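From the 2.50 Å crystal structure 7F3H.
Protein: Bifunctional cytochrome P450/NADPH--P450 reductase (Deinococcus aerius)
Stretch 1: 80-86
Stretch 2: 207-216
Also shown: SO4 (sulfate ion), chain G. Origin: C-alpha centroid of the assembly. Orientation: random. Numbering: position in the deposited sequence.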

# COMPACT_ATOMS: atom_id res chain seq x y z
N THR A 80 -2.50 -2.26 17.09
CA THR A 80 -2.46 -1.42 18.29
C THR A 80 -1.30 -0.43 18.27
O THR A 80 -1.47 0.75 18.59
CB THR A 80 -2.40 -2.28 19.54
OG1 THR A 80 -3.56 -3.14 19.58
CG2 THR A 80 -2.37 -1.37 20.76
N ASN A 81 -0.09 -0.89 17.92
CA ASN A 81 1.03 0.04 17.89
C ASN A 81 0.88 1.08 16.77
O ASN A 81 1.15 2.26 16.99
CB ASN A 81 2.34 -0.73 17.78
CG ASN A 81 2.58 -1.63 18.97
OD1 ASN A 81 2.06 -1.38 20.07
ND2 ASN A 81 3.38 -2.67 18.78
N ILE A 82 0.45 0.67 15.56
CA ILE A 82 0.28 1.65 14.47
C ILE A 82 -0.78 2.67 14.85
O ILE A 82 -0.76 3.82 14.39
CB ILE A 82 -0.02 0.97 13.11
CG1 ILE A 82 -0.05 1.99 11.98
CG2 ILE A 82 -1.37 0.27 13.08
CD1 ILE A 82 1.30 2.66 11.74
N ARG A 83 -1.71 2.28 15.73
CA ARG A 83 -2.70 3.23 16.22
C ARG A 83 -2.08 4.38 17.00
O ARG A 83 -2.68 5.45 17.07
CB ARG A 83 -3.76 2.53 17.08
CG ARG A 83 -4.94 3.46 17.44
CD ARG A 83 -6.13 2.72 18.00
NE ARG A 83 -7.14 3.65 18.50
CZ ARG A 83 -8.46 3.51 18.31
NH1 ARG A 83 -8.93 2.48 17.61
NH2 ARG A 83 -9.30 4.40 18.82
N ASN A 84 -0.88 4.18 17.58
CA ASN A 84 -0.20 5.27 18.30
C ASN A 84 -0.14 6.53 17.48
O ASN A 84 -0.20 7.64 18.03
CB ASN A 84 1.25 4.90 18.65
CG ASN A 84 1.36 3.85 19.70
OD1 ASN A 84 0.45 3.68 20.52
ND2 ASN A 84 2.48 3.15 19.71
N LEU A 85 -0.09 6.40 16.17
CA LEU A 85 -0.13 7.55 15.30
C LEU A 85 -1.32 7.59 14.36
O LEU A 85 -1.65 8.67 13.85
CB LEU A 85 1.25 7.70 14.61
CG LEU A 85 2.01 6.76 13.67
CD1 LEU A 85 3.13 7.41 12.85
CD2 LEU A 85 2.72 5.80 14.66
N GLY A 86 -2.07 6.50 14.22
CA GLY A 86 -3.29 6.58 13.42
C GLY A 86 -4.56 7.04 14.14
O GLY A 86 -5.50 7.52 13.50
N ALA A 207 11.73 9.80 22.53
CA ALA A 207 11.83 10.48 21.25
C ALA A 207 10.69 10.07 20.30
O ALA A 207 10.23 10.89 19.50
CB ALA A 207 13.20 10.21 20.64
N TYR A 208 10.20 8.84 20.40
CA TYR A 208 9.12 8.41 19.52
C TYR A 208 7.85 9.20 19.80
O TYR A 208 7.30 9.85 18.90
CB TYR A 208 8.93 6.89 19.69
CG TYR A 208 7.69 6.23 19.16
CD1 TYR A 208 7.52 5.97 17.79
CD2 TYR A 208 6.72 5.77 20.05
CE1 TYR A 208 6.37 5.31 17.33
CE2 TYR A 208 5.57 5.11 19.59
CZ TYR A 208 5.40 4.88 18.24
OH TYR A 208 4.26 4.22 17.84
N TRP A 209 7.42 9.23 21.07
CA TRP A 209 6.24 10.02 21.41
C TRP A 209 6.46 11.50 21.12
O TRP A 209 5.50 12.21 20.76
CB TRP A 209 5.84 9.80 22.87
CG TRP A 209 5.39 8.37 23.11
CD1 TRP A 209 6.09 7.37 23.74
CD2 TRP A 209 4.17 7.78 22.67
NE1 TRP A 209 5.38 6.20 23.73
CE2 TRP A 209 4.19 6.42 23.09
CE3 TRP A 209 3.07 8.26 21.97
CZ2 TRP A 209 3.15 5.54 22.82
CZ3 TRP A 209 2.02 7.38 21.71
CH2 TRP A 209 2.08 6.04 22.14
N ALA A 210 7.71 11.96 21.18
CA ALA A 210 8.01 13.36 20.85
C ALA A 210 7.81 13.63 19.37
O ALA A 210 7.20 14.65 19.00
CB ALA A 210 9.45 13.71 21.26
N ASP A 211 8.37 12.76 18.51
CA ASP A 211 8.15 12.77 17.06
C ASP A 211 6.66 12.85 16.75
O ASP A 211 6.22 13.67 15.91
CB ASP A 211 8.73 11.48 16.45
CG ASP A 211 10.22 11.53 16.19
OD1 ASP A 211 10.79 12.64 16.17
OD2 ASP A 211 10.84 10.46 16.01
N ILE A 212 5.87 11.99 17.39
CA ILE A 212 4.44 11.98 17.12
C ILE A 212 3.84 13.32 17.48
O ILE A 212 3.01 13.86 16.74
CB ILE A 212 3.72 10.84 17.86
CG1 ILE A 212 4.33 9.47 17.55
CG2 ILE A 212 2.25 10.91 17.55
CD1 ILE A 212 3.56 8.33 18.17
N ALA A 213 4.24 13.87 18.63
CA ALA A 213 3.76 15.19 19.05
C ALA A 213 4.09 16.26 18.01
O ALA A 213 3.26 17.12 17.70
CB ALA A 213 4.35 15.56 20.41
N SER A 214 5.32 16.25 17.50
CA SER A 214 5.71 17.24 16.50
C SER A 214 4.84 17.14 15.24
O SER A 214 4.44 18.16 14.65
CB SER A 214 7.19 17.07 16.16
OG SER A 214 7.40 15.88 15.40
N MET A 215 4.50 15.91 14.85
CA MET A 215 3.61 15.72 13.70
C MET A 215 2.20 16.23 13.99
O MET A 215 1.64 17.01 13.19
CB MET A 215 3.57 14.24 13.31
CG MET A 215 4.89 13.78 12.77
SD MET A 215 4.76 12.28 11.82
CE MET A 215 5.18 11.07 13.06
N ASN A 216 1.61 15.78 15.11
CA ASN A 216 0.30 16.27 15.52
C ASN A 216 0.28 17.79 15.56
O ASN A 216 -0.67 18.41 15.09
CB ASN A 216 -0.09 15.71 16.90
CG ASN A 216 -0.24 14.19 16.90
OD1 ASN A 216 -0.33 13.58 15.84
ND2 ASN A 216 -0.27 13.58 18.10
S SO4 G . -7.57 7.23 20.73
O1 SO4 G . -7.05 8.40 21.47
O2 SO4 G . -6.47 6.50 20.03
O3 SO4 G . -8.22 6.32 21.69
O4 SO4 G . -8.61 7.70 19.78

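How do two segments so far apart in sequence come to lie together? Both are helical, and their axes approach to 10.8 Å with N-to-C directions 39° apart, so they run roughly alongside each other. At that spacing the backbones do not touch and side chains must fill the gap; even the nearest CA atoms, those of Leu85 and Ile212, are 6.6 Å apart. The contact is small, burying 279 Å² in all. Asn84 and Leu85 carry nearly all of the first helix's share, while the second helix contributes Tyr208, Trp209, Ile212 and Met215, whose spacing of one, three and three residues keeps them along one flank.

Which polar interaction ties the helices together? A single hydrogen bond does so, from Asn84 ND2 to Tyr208 OH, at 2.8 Å and with a nearly straight N-H...O angle of 161°. Asn84 points its CA-to-CB bond toward the second helix, with chi1 in the m well. Tyr208 leaves its own helix sideways, but its t rotamer and long ring bring the hydroxyl across to the amide. Because ND2 lies at the ring edge, near its plane, it meets the phenol oxygen rather than the ring face. Tyrosine suits this buried place: its ring is largely apolar, and its hydroxyl, also hydrogen-bonded elsewhere in the structure, is not left unsatisfied.

What does the other end of the Asn84 amide meet? Its OD1 approaches Trp209 CH2 at 3.3 Å, near the plane of the indole and at its edge. The carbonyl oxygen thus faces the ring's C-H rim, a close contact but not a conventional hydrogen bond. Trp209 also starts out sideways, but the end of its large side chain comes nearer the first helix, and its far edge lies against Asn84. The one amide thereby spans two aromatic residues that are neighbours in sequence.

Where is the apolar part of the contact? It centres on Leu85, a buried residue directed toward the second helix. Its CB lies 4.3 Å from Ile212 CD1, and its CD1 lies 4.2 Å from Met215 CE, so the leucine packs against two side chains three residues apart, about one turn, whose CA-to-CB bonds also point toward the first helix. Ile212, with chi1 m and chi2 t, extends CD1 far enough to come within 3.8 Å of Asn84 O as well. The flexible methionine chain ends in a methyl group that reaches the leucine. These apolar side chains, two branched aliphatics and a thioether, need no polar partner, which fits their burial.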